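Local coordinates for protein PKD domain (Vibrio anguillarum, PDB 6AEM) that binds calcium specifically as a polycystic-kidney-disease domain of the Vibrio anguillarum protease Epp, though its wider role is not established, at residues A[19-24]-A[82-87]; A[10-15]-A[78-83]. All blocks are in the same frame, centred on the assembly; numbering follows the deposited sequence. Where two conformers were deposited one is given.

Contact 1. Residues A[19-24]-A[82-87]. With ZN (zinc ion), chain F.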
ATOM      1  N   LEU A  19      -0.871  13.490 -11.051  1.00 17.93           N
ATOM      2  CA  LEU A  19      -1.017  12.061 -11.267  1.00 18.83           C
ATOM      3  C   LEU A  19       0.040  11.239 -10.553  1.00 18.62           C
ATOM      4  O   LEU A  19      -0.000  10.012 -10.658  1.00 20.00           O
ATOM      5  CB  LEU A  19      -0.951  11.748 -12.759  1.00 20.87           C
ATOM      6  CG  LEU A  19      -2.015  12.398 -13.647  1.00 22.22           C
ATOM      7  CD1 LEU A  19      -1.809  12.009 -15.092  1.00 23.12           C
ATOM      8  CD2 LEU A  19      -3.428  12.041 -13.226  1.00 21.83           C
ATOM      9  N   SER A  20       1.004  11.866  -9.868  1.00 20.22           N
ATOM     10  CA  SER A  20       2.044  11.125  -9.158  1.00 22.04           C
ATOM     11  C   SER A  20       1.612  10.898  -7.720  1.00 20.76           C
ATOM     12  O   SER A  20       1.005  11.769  -7.097  1.00 20.70           O
ATOM     13  CB  SER A  20       3.377  11.879  -9.158  1.00 25.28           C
ATOM     14  OG  SER A  20       3.916  11.960 -10.467  1.00 28.15           O
ATOM     15  N   VAL A  21       1.964   9.735  -7.189  1.00 20.83           N
ATOM     16  CA  VAL A  21       1.561   9.312  -5.851  1.00 20.77           C
ATOM     17  C   VAL A  21       2.770   8.731  -5.130  1.00 20.91           C
ATOM     18  O   VAL A  21       3.619   8.079  -5.743  1.00 22.15           O
ATOM     19  CB  VAL A  21       0.398   8.287  -5.907  1.00 21.25           C
ATOM     20  CG1 VAL A  21      -0.146   7.970  -4.515  1.00 21.82           C
ATOM     21  CG2 VAL A  21      -0.731   8.811  -6.790  1.00 21.98           C
ATOM     22  N   SER A  22       2.863   9.008  -3.836  1.00 21.51           N
ATOM     23  CA  SER A  22       3.859   8.401  -2.962  1.00 22.75           C
ATOM     24  C   SER A  22       3.143   7.815  -1.753  1.00 20.92           C
ATOM     25  O   SER A  22       2.143   8.355  -1.289  1.00 21.18           O
ATOM     26  CB  SER A  22       4.892   9.454  -2.467  1.00 24.75           C
ATOM     27  OG  SER A  22       5.755   9.900  -3.493  1.00 28.58           O
ATOM     28  N   ALA A  23       3.652   6.702  -1.240  1.00 18.71           N
ATOM     29  CA  ALA A  23       3.047   6.038  -0.093  1.00 18.51           C
ATOM     30  C   ALA A  23       3.882   6.268   1.158  1.00 18.05           C
ATOM     31  O   ALA A  23       5.114   6.142   1.133  1.00 20.93           O
ATOM     32  CB  ALA A  23       2.928   4.539  -0.341  1.00 19.86           C
ATOM     33  N   PHE A  24       3.190   6.576   2.250  1.00 16.03           N
ATOM     34  CA  PHE A  24       3.770   6.546   3.582  1.00 15.86           C
ATOM     35  C   PHE A  24       3.226   5.271   4.196  1.00 15.81           C
ATOM     36  O   PHE A  24       2.019   5.126   4.330  1.00 15.57           O
ATOM     37  CB  PHE A  24       3.349   7.757   4.436  1.00 17.07           C
ATOM     38  CG  PHE A  24       3.583   9.100   3.792  1.00 18.19           C
ATOM     39  CD1 PHE A  24       4.799   9.413   3.252  1.00 20.89           C
ATOM     40  CD2 PHE A  24       2.567  10.062   3.762  1.00 16.97           C
ATOM     41  CE1 PHE A  24       5.008  10.649   2.670  1.00 21.26           C
ATOM     42  CE2 PHE A  24       2.785  11.304   3.181  1.00 18.56           C
ATOM     43  CZ  PHE A  24       3.991  11.571   2.637  1.00 20.15           C
ATOM     44  N   THR A  82      -8.406   6.547  -3.794  1.00 10.30           N
ATOM     45  CA  THR A  82      -7.739   7.819  -4.004  1.00 12.28           C
ATOM     46  C   THR A  82      -8.246   8.395  -5.314  1.00 13.74           C
ATOM     47  O   THR A  82      -8.732   7.685  -6.194  1.00 14.27           O
ATOM     48  CB  THR A  82      -6.205   7.636  -4.007  1.00 14.52           C
ATOM     49  OG1 THR A  82      -5.572   8.917  -3.940  1.00 16.21           O
ATOM     50  CG2 THR A  82      -5.721   6.871  -5.224  1.00 15.42           C
ATOM     51  N   GLN A  83      -8.128   9.697  -5.426  1.00 16.02           N
ATOM     52  CA  GLN A  83      -8.506  10.404  -6.640  1.00 18.51           C
ATOM     53  C   GLN A  83      -7.306  11.198  -7.115  1.00 18.02           C
ATOM     54  O   GLN A  83      -6.669  11.903  -6.323  1.00 19.40           O
ATOM     55  CB  GLN A  83      -9.693  11.341  -6.400  1.00 23.53           C
ATOM     56  CG  GLN A  83     -10.999  10.629  -6.040  1.00 29.48           C
ATOM     57  CD  GLN A  83     -11.076  10.156  -4.596  1.00 35.54           C
ATOM     58  OE1 GLN A  83     -10.611  10.841  -3.673  1.00 38.68           O
ATOM     59  NE2 GLN A  83     -11.652   8.962  -4.394  1.00 36.11           N
ATOM     60  N   VAL A  84      -6.996  11.093  -8.400  1.00 16.88           N
ATOM     61  CA  VAL A  84      -5.929  11.884  -8.993  1.00 17.82           C
ATOM     62  C   VAL A  84      -6.500  12.640 -10.175  1.00 19.01           C
ATOM     63  O   VAL A  84      -7.385  12.145 -10.881  1.00 19.58           O
ATOM     64  CB  VAL A  84      -4.683  11.065  -9.394  1.00 19.41           C
ATOM     65  CG1 VAL A  84      -4.030  10.485  -8.151  1.00 21.38           C
ATOM     66  CG2 VAL A  84      -5.019   9.978 -10.388  1.00 20.22           C
ATOM     67  N   GLU A  85      -6.012  13.851 -10.358  1.00 19.95           N
ATOM     68  CA  GLU A  85      -6.461  14.729 -11.417  1.00 22.25           C
ATOM     69  C   GLU A  85      -5.242  15.216 -12.176  1.00 21.68           C
ATOM     70  O   GLU A  85      -4.166  15.371 -11.606  1.00 21.98           O
ATOM     71  CB  GLU A  85      -7.157  15.970 -10.837  1.00 25.93           C
ATOM     72  CG  GLU A  85      -8.326  15.674  -9.918  1.00 30.21           C
ATOM     73  CD  GLU A  85      -8.624  16.830  -8.988  1.00 33.69           C
ATOM     74  OE1 GLU A  85      -8.425  17.996  -9.387  1.00 35.37           O
ATOM     75  OE2 GLU A  85      -9.016  16.573  -7.838  1.00 35.70           O
ATOM     76  N   VAL A  86      -5.420  15.444 -13.472  1.00 21.91           N
ATOM     77  CA  VAL A  86      -4.343  16.093 -14.229  0.63 22.27           C
ATOM     78  C   VAL A  86      -4.135  17.497 -13.677  1.00 23.98           C
ATOM     79  O   VAL A  86      -5.123  18.188 -13.355  1.00 26.23           O
ATOM     80  CB  VAL A  86      -4.673  16.137 -15.731  0.63 23.63           C
ATOM     81  CG1 VAL A  86      -4.987  14.744 -16.259  0.63 22.25           C
ATOM     82  CG2 VAL A  86      -5.821  17.089 -16.007  0.63 25.90           C
ATOM     83  N   PRO A  87      -2.895  17.978 -13.538  1.00 24.31           N
ATOM     84  CA  PRO A  87      -2.663  19.323 -12.993  1.00 25.79           C
ATOM     85  C   PRO A  87      -3.302  20.445 -13.821  1.00 25.94           C
ATOM     86  O   PRO A  87      -3.660  21.501 -13.286  1.00 25.62           O
ATOM     87  CB  PRO A  87      -1.143  19.486 -13.069  1.00 27.26           C
ATOM     88  CG  PRO A  87      -0.588  18.127 -13.146  1.00 26.72           C
ATOM     89  CD  PRO A  87      -1.642  17.251 -13.793  1.00 24.89           C
ATOM     90  OXT PRO A  87      -3.473  20.342 -15.053  1.00 26.42           O
TER
HETATM   91 ZN    ZN F 104      -9.351  18.798  -7.507  1.00 71.96          ZN
HETATM   92  O   HOH W   1      -8.607  20.099  -9.145  1.00 33.00           O
HETATM   93  O   HOH W   2      -7.083  20.041  -7.531  1.00 39.57           O
HETATM   94  O   HOH W   3     -10.768  17.551  -6.000  1.00 38.94           O
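Val-84 meets two side chains of 19-24 with its two methyl groups: CG1 faces Val-21 and CG2 faces Leu-19. The side chains of Val-21 and Val-84 cross at about a right angle and touch through single methyls, CG2 of Val-21 lying 3.9 Å from CG1 of Val-84. Both of these methyls stand anti to their own carbonyl carbon, beside the backbone N, and both residues direct CB at the opposing segment. Leu-19 behaves differently. Its CB does not aim straight at 82-87, but the branch beyond it turns in, and CD2 does nearly all the touching: Leu-19 CD2 comes 3.9 Å from Val-84 CG2, then lies against the backbone beyond, 3.8 Å from the carbonyl O of Glu-85. The chi1 of Leu-19 (-60°) sets CG anti to the carbonyl carbon, and from there CD2 reaches both partners. No hydrogen bond joins the two segments. This is the packing of a beta sandwich, the fold of PKD domains: strand 20-25 belongs to the three-stranded sheet and strand 75-84 is an outermost strand of the four-stranded one, and the two segments meet across the sheets mainly through apolar side chains. Tyr-56 touches both Val-21 and Val-84, while Trp-54 also packs on Val-21 and Tyr-62 on Val-84, bringing aromatic residues around the valine pair. Glu-85 points CB away from 19-24 and carries its carboxylate to a zinc ion. Glu-85 OE1 at 2.2 Å and OE2 at 2.3 Å both bind the zinc, a bidentate grip in which one carboxylate supplies two ligands, and three waters add to the coordination. The nearest of these, water 1, lies 2.2 Å from the zinc.

Contact 2. Residues A[10-15]-A[78-83]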
ATOM      1  N   ALA A  10      -1.727  -3.639   8.589  1.00 11.52           N
ATOM      2  CA  ALA A  10      -1.495  -2.995   7.298  1.00 11.96           C
ATOM      3  C   ALA A  10      -2.133  -1.614   7.312  1.00 12.77           C
ATOM      4  O   ALA A  10      -3.325  -1.475   7.596  1.00 12.92           O
ATOM      5  CB  ALA A  10      -2.086  -3.796   6.145  1.00 12.44           C
ATOM      6  N   ASN A  11      -1.331  -0.586   7.072  1.00 13.92           N
ATOM      7  CA  ASN A  11      -1.878   0.757   6.971  0.57 13.94           C
ATOM      8  C   ASN A  11      -0.910   1.654   6.228  1.00 13.88           C
ATOM      9  O   ASN A  11       0.290   1.406   6.198  1.00 14.66           O
ATOM     10  CB  ASN A  11      -2.164   1.352   8.339  0.57 15.95           C
ATOM     11  CG  ASN A  11      -2.970   2.611   8.242  0.57 18.47           C
ATOM     12  OD1 ASN A  11      -3.695   2.839   7.262  0.57 20.65           O
ATOM     13  ND2 ASN A  11      -2.859   3.446   9.253  0.57 19.27           N
ATOM     14  N   PHE A  12      -1.466   2.712   5.637  1.00 12.63           N
ATOM     15  CA  PHE A  12      -0.689   3.629   4.821  1.00 12.84           C
ATOM     16  C   PHE A  12      -1.483   4.907   4.625  1.00 13.27           C
ATOM     17  O   PHE A  12      -2.685   4.964   4.891  1.00 14.01           O
ATOM     18  CB  PHE A  12      -0.279   2.974   3.483  1.00 13.25           C
ATOM     19  CG  PHE A  12      -1.450   2.636   2.577  1.00 13.21           C
ATOM     20  CD1 PHE A  12      -1.888   3.548   1.625  1.00 13.36           C
ATOM     21  CD2 PHE A  12      -2.087   1.406   2.660  1.00 13.28           C
ATOM     22  CE1 PHE A  12      -2.974   3.248   0.793  1.00 14.33           C
ATOM     23  CE2 PHE A  12      -3.139   1.099   1.830  1.00 13.67           C
ATOM     24  CZ  PHE A  12      -3.578   2.023   0.899  1.00 13.93           C
ATOM     25  N   GLU A  13      -0.789   5.909   4.111  1.00 14.11           N
ATOM     26  CA  GLU A  13      -1.373   7.148   3.649  1.00 15.37           C
ATOM     27  C   GLU A  13      -0.724   7.469   2.322  1.00 16.54           C
ATOM     28  O   GLU A  13       0.464   7.210   2.130  1.00 18.63           O
ATOM     29  CB  GLU A  13      -1.057   8.240   4.647  1.00 16.54           C
ATOM     30  CG  GLU A  13      -1.512   9.637   4.273  1.00 17.59           C
ATOM     31  CD  GLU A  13      -1.244  10.663   5.382  1.00 18.86           C
ATOM     32  OE1 GLU A  13      -1.029  10.264   6.538  1.00 20.34           O
ATOM     33  OE2 GLU A  13      -1.259  11.920   5.139  1.00 20.72           O
ATOM     34  N   LEU A  14      -1.495   8.075   1.425  1.00 17.21           N
ATOM     35  CA  LEU A  14      -0.992   8.465   0.116  1.00 18.13           C
ATOM     36  C   LEU A  14      -0.792   9.968   0.023  1.00 19.24           C
ATOM     37  O   LEU A  14      -1.587  10.749   0.548  1.00 20.38           O
ATOM     38  CB  LEU A  14      -1.950   8.022  -0.990  1.00 17.90           C
ATOM     39  CG  LEU A  14      -2.219   6.519  -0.979  1.00 18.33           C
ATOM     40  CD1 LEU A  14      -3.253   6.174  -2.036  1.00 19.03           C
ATOM     41  CD2 LEU A  14      -0.937   5.762  -1.218  1.00 18.90           C
ATOM     42  N   LYS A  15       0.257  10.340  -0.683  1.00 19.99           N
ATOM     43  CA  LYS A  15       0.552  11.723  -1.014  1.00 21.83           C
ATOM     44  C   LYS A  15       0.406  11.864  -2.521  1.00 21.44           C
ATOM     45  O   LYS A  15       1.134  11.209  -3.281  1.00 21.74           O
ATOM     46  CB  LYS A  15       1.972  12.062  -0.554  1.00 24.91           C
ATOM     47  CG  LYS A  15       2.528  13.404  -1.012  1.00 29.00           C
ATOM     48  CD  LYS A  15       3.830  13.635  -0.273  1.00 32.96           C
ATOM     49  CE  LYS A  15       4.641  14.824  -0.729  1.00 35.79           C
ATOM     50  NZ  LYS A  15       5.914  14.808   0.057  1.00 37.61           N
ATOM     51  N   THR A  78      -5.121  -3.916   3.713  1.00  8.50           N
ATOM     52  CA  THR A  78      -5.856  -2.658   3.854  1.00  8.72           C
ATOM     53  C   THR A  78      -5.901  -1.977   2.503  1.00  8.58           C
ATOM     54  O   THR A  78      -4.905  -1.964   1.790  1.00  9.42           O
ATOM     55  CB  THR A  78      -5.277  -1.763   4.944  1.00 10.04           C
ATOM     56  OG1 THR A  78      -5.442  -2.428   6.198  1.00 11.20           O
ATOM     57  CG2 THR A  78      -5.971  -0.404   4.968  1.00 11.30           C
ATOM     58  N   THR A  79      -7.066  -1.437   2.149  1.00  8.86           N
ATOM     59  CA  THR A  79      -7.204  -0.728   0.877  1.00  8.97           C
ATOM     60  C   THR A  79      -7.773   0.663   1.121  1.00  8.85           C
ATOM     61  O   THR A  79      -8.493   0.888   2.079  1.00  9.41           O
ATOM     62  CB  THR A  79      -8.069  -1.466  -0.171  1.00  9.72           C
ATOM     63  OG1 THR A  79      -9.462  -1.306   0.128  1.00 10.92           O
ATOM     64  CG2 THR A  79      -7.735  -2.960  -0.235  1.00  9.95           C
ATOM     65  N   ARG A  80      -7.496   1.596   0.206  1.00  9.27           N
ATOM     66  CA  ARG A  80      -8.036   2.954   0.278  1.00 10.05           C
ATOM     67  C   ARG A  80      -8.298   3.442  -1.142  1.00  9.05           C
ATOM     68  O   ARG A  80      -7.457   3.261  -2.022  1.00  9.67           O
ATOM     69  CB  ARG A  80      -7.082   3.950   0.935  1.00 12.20           C
ATOM     70  CG  ARG A  80      -6.629   3.607   2.328  1.00 14.60           C
ATOM     71  CD  ARG A  80      -5.695   4.751   2.817  1.00 15.72           C
ATOM     72  NE  ARG A  80      -5.422   4.612   4.241  1.00 17.50           N
ATOM     73  CZ  ARG A  80      -6.292   4.879   5.195  1.00 19.20           C
ATOM     74  NH1 ARG A  80      -7.468   5.418   4.912  1.00 22.94           N
ATOM     75  NH2 ARG A  80      -5.927   4.664   6.453  1.00 20.31           N
ATOM     76  N   THR A  81      -9.449   4.104  -1.349  1.00  9.29           N
ATOM     77  CA  THR A  81      -9.635   4.819  -2.611  1.00  9.76           C
ATOM     78  C   THR A  81      -8.829   6.128  -2.603  1.00 10.38           C
ATOM     79  O   THR A  81      -8.583   6.743  -1.550  1.00 10.31           O
ATOM     80  CB  THR A  81     -11.119   5.095  -2.908  1.00 10.03           C
ATOM     81  OG1 THR A  81     -11.717   5.815  -1.814  1.00 10.45           O
ATOM     82  CG2 THR A  81     -11.865   3.784  -3.176  1.00 10.60           C
ATOM     83  N   THR A  82      -8.406   6.547  -3.794  1.00 10.30           N
ATOM     84  CA  THR A  82      -7.739   7.819  -4.004  1.00 12.28           C
ATOM     85  C   THR A  82      -8.246   8.395  -5.314  1.00 13.74           C
ATOM     86  O   THR A  82      -8.732   7.685  -6.194  1.00 14.27           O
ATOM     87  CB  THR A  82      -6.205   7.636  -4.007  1.00 14.52           C
ATOM     88  OG1 THR A  82      -5.572   8.917  -3.940  1.00 16.21           O
ATOM     89  CG2 THR A  82      -5.721   6.871  -5.224  1.00 15.42           C
ATOM     90  N   GLN A  83      -8.128   9.697  -5.426  1.00 16.02           N
ATOM     91  CA  GLN A  83      -8.506  10.404  -6.640  1.00 18.51           C
ATOM     92  C   GLN A  83      -7.306  11.198  -7.115  1.00 18.02           C
ATOM     93  O   GLN A  83      -6.669  11.903  -6.323  1.00 19.40           O
ATOM     94  CB  GLN A  83      -9.693  11.341  -6.400  1.00 23.53           C
ATOM     95  CG  GLN A  83     -10.999  10.629  -6.040  1.00 29.48           C
ATOM     96  CD  GLN A  83     -11.076  10.156  -4.596  1.00 35.54           C
ATOM     97  OE1 GLN A  83     -10.611  10.841  -3.673  1.00 38.68           O
ATOM     98  NE2 GLN A  83     -11.652   8.962  -4.394  1.00 36.11           N
TER
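Arg-80 NE donates to the carbonyl O of Phe-12 at 2.8 Å, a short bond but a bent one, with an angle of 141° at the hydrogen. A second nitrogen of the same guanidinium turns to a side chain: in the conformer given here, of two modelled for Asn-11, Arg-80 NH2 donates to Asn-11 OD1 at 3.0 Å, meeting a lone pair in the amide plane, with the oxygen close to the guanidinium plane; the two planes themselves are clearly turned against each other. Further toward the start of both segments, Thr-78 OG1 donates to Ala-10 O at 2.7 Å, approaching from above the carbonyl plane. The chi1 of Thr-78 (-65°) places OG1 anti to its carbonyl carbon, and the same oxygen also touches Ala-10 CB. Beneath its polar end, the extended Arg-80 chain slides past the Phe-12 ring in the opposite direction. Arg-80 CD sits over one face of the Phe-12 ring, 4.1 Å from its centroid, as a CH-pi contact, while the guanidinium plane stands steeply to the ring. At the ring's edge, Phe-12 CE2 lies 3.5 Å from Thr-78 O, near the ring plane. Trp-39 adds an edge-to-face contact with Phe-12. Further along both strands, the side chains of Leu-14 and Thr-82 cross at about a right angle, with Leu-14 CD1 3.8 Å from Thr-82 CB. The strand segments run nearly parallel, 25° apart with axes 8.7 Å from each other at closest approach, a spacing bridged by side chains: the facing of border strands from two sheets in the immunoglobulin-like beta sandwich of PKD domains.

Both contacts join the two sheets of one beta sandwich, their centres about 11 Å apart. Along the chain the order is 10-15, 19-24, then 78-83 and 82-87, so the hairpin formed by strands 12-17 and 20-25 meets the final strand, 75-84, at successive levels; Thr-82 and Gln-83 belong to both contacts. Within the hairpin, Phe-24 N probably bonds to Glu-13 O and Lys-15 N to Ser-22 O, linking the two contacts directly. The centre of contact 2 lies about 6 Å from the chain centre and that of contact 1 about 13 Å, near the C-terminus. The first two strands of the chain thus pack against its last strand, across the two sheets.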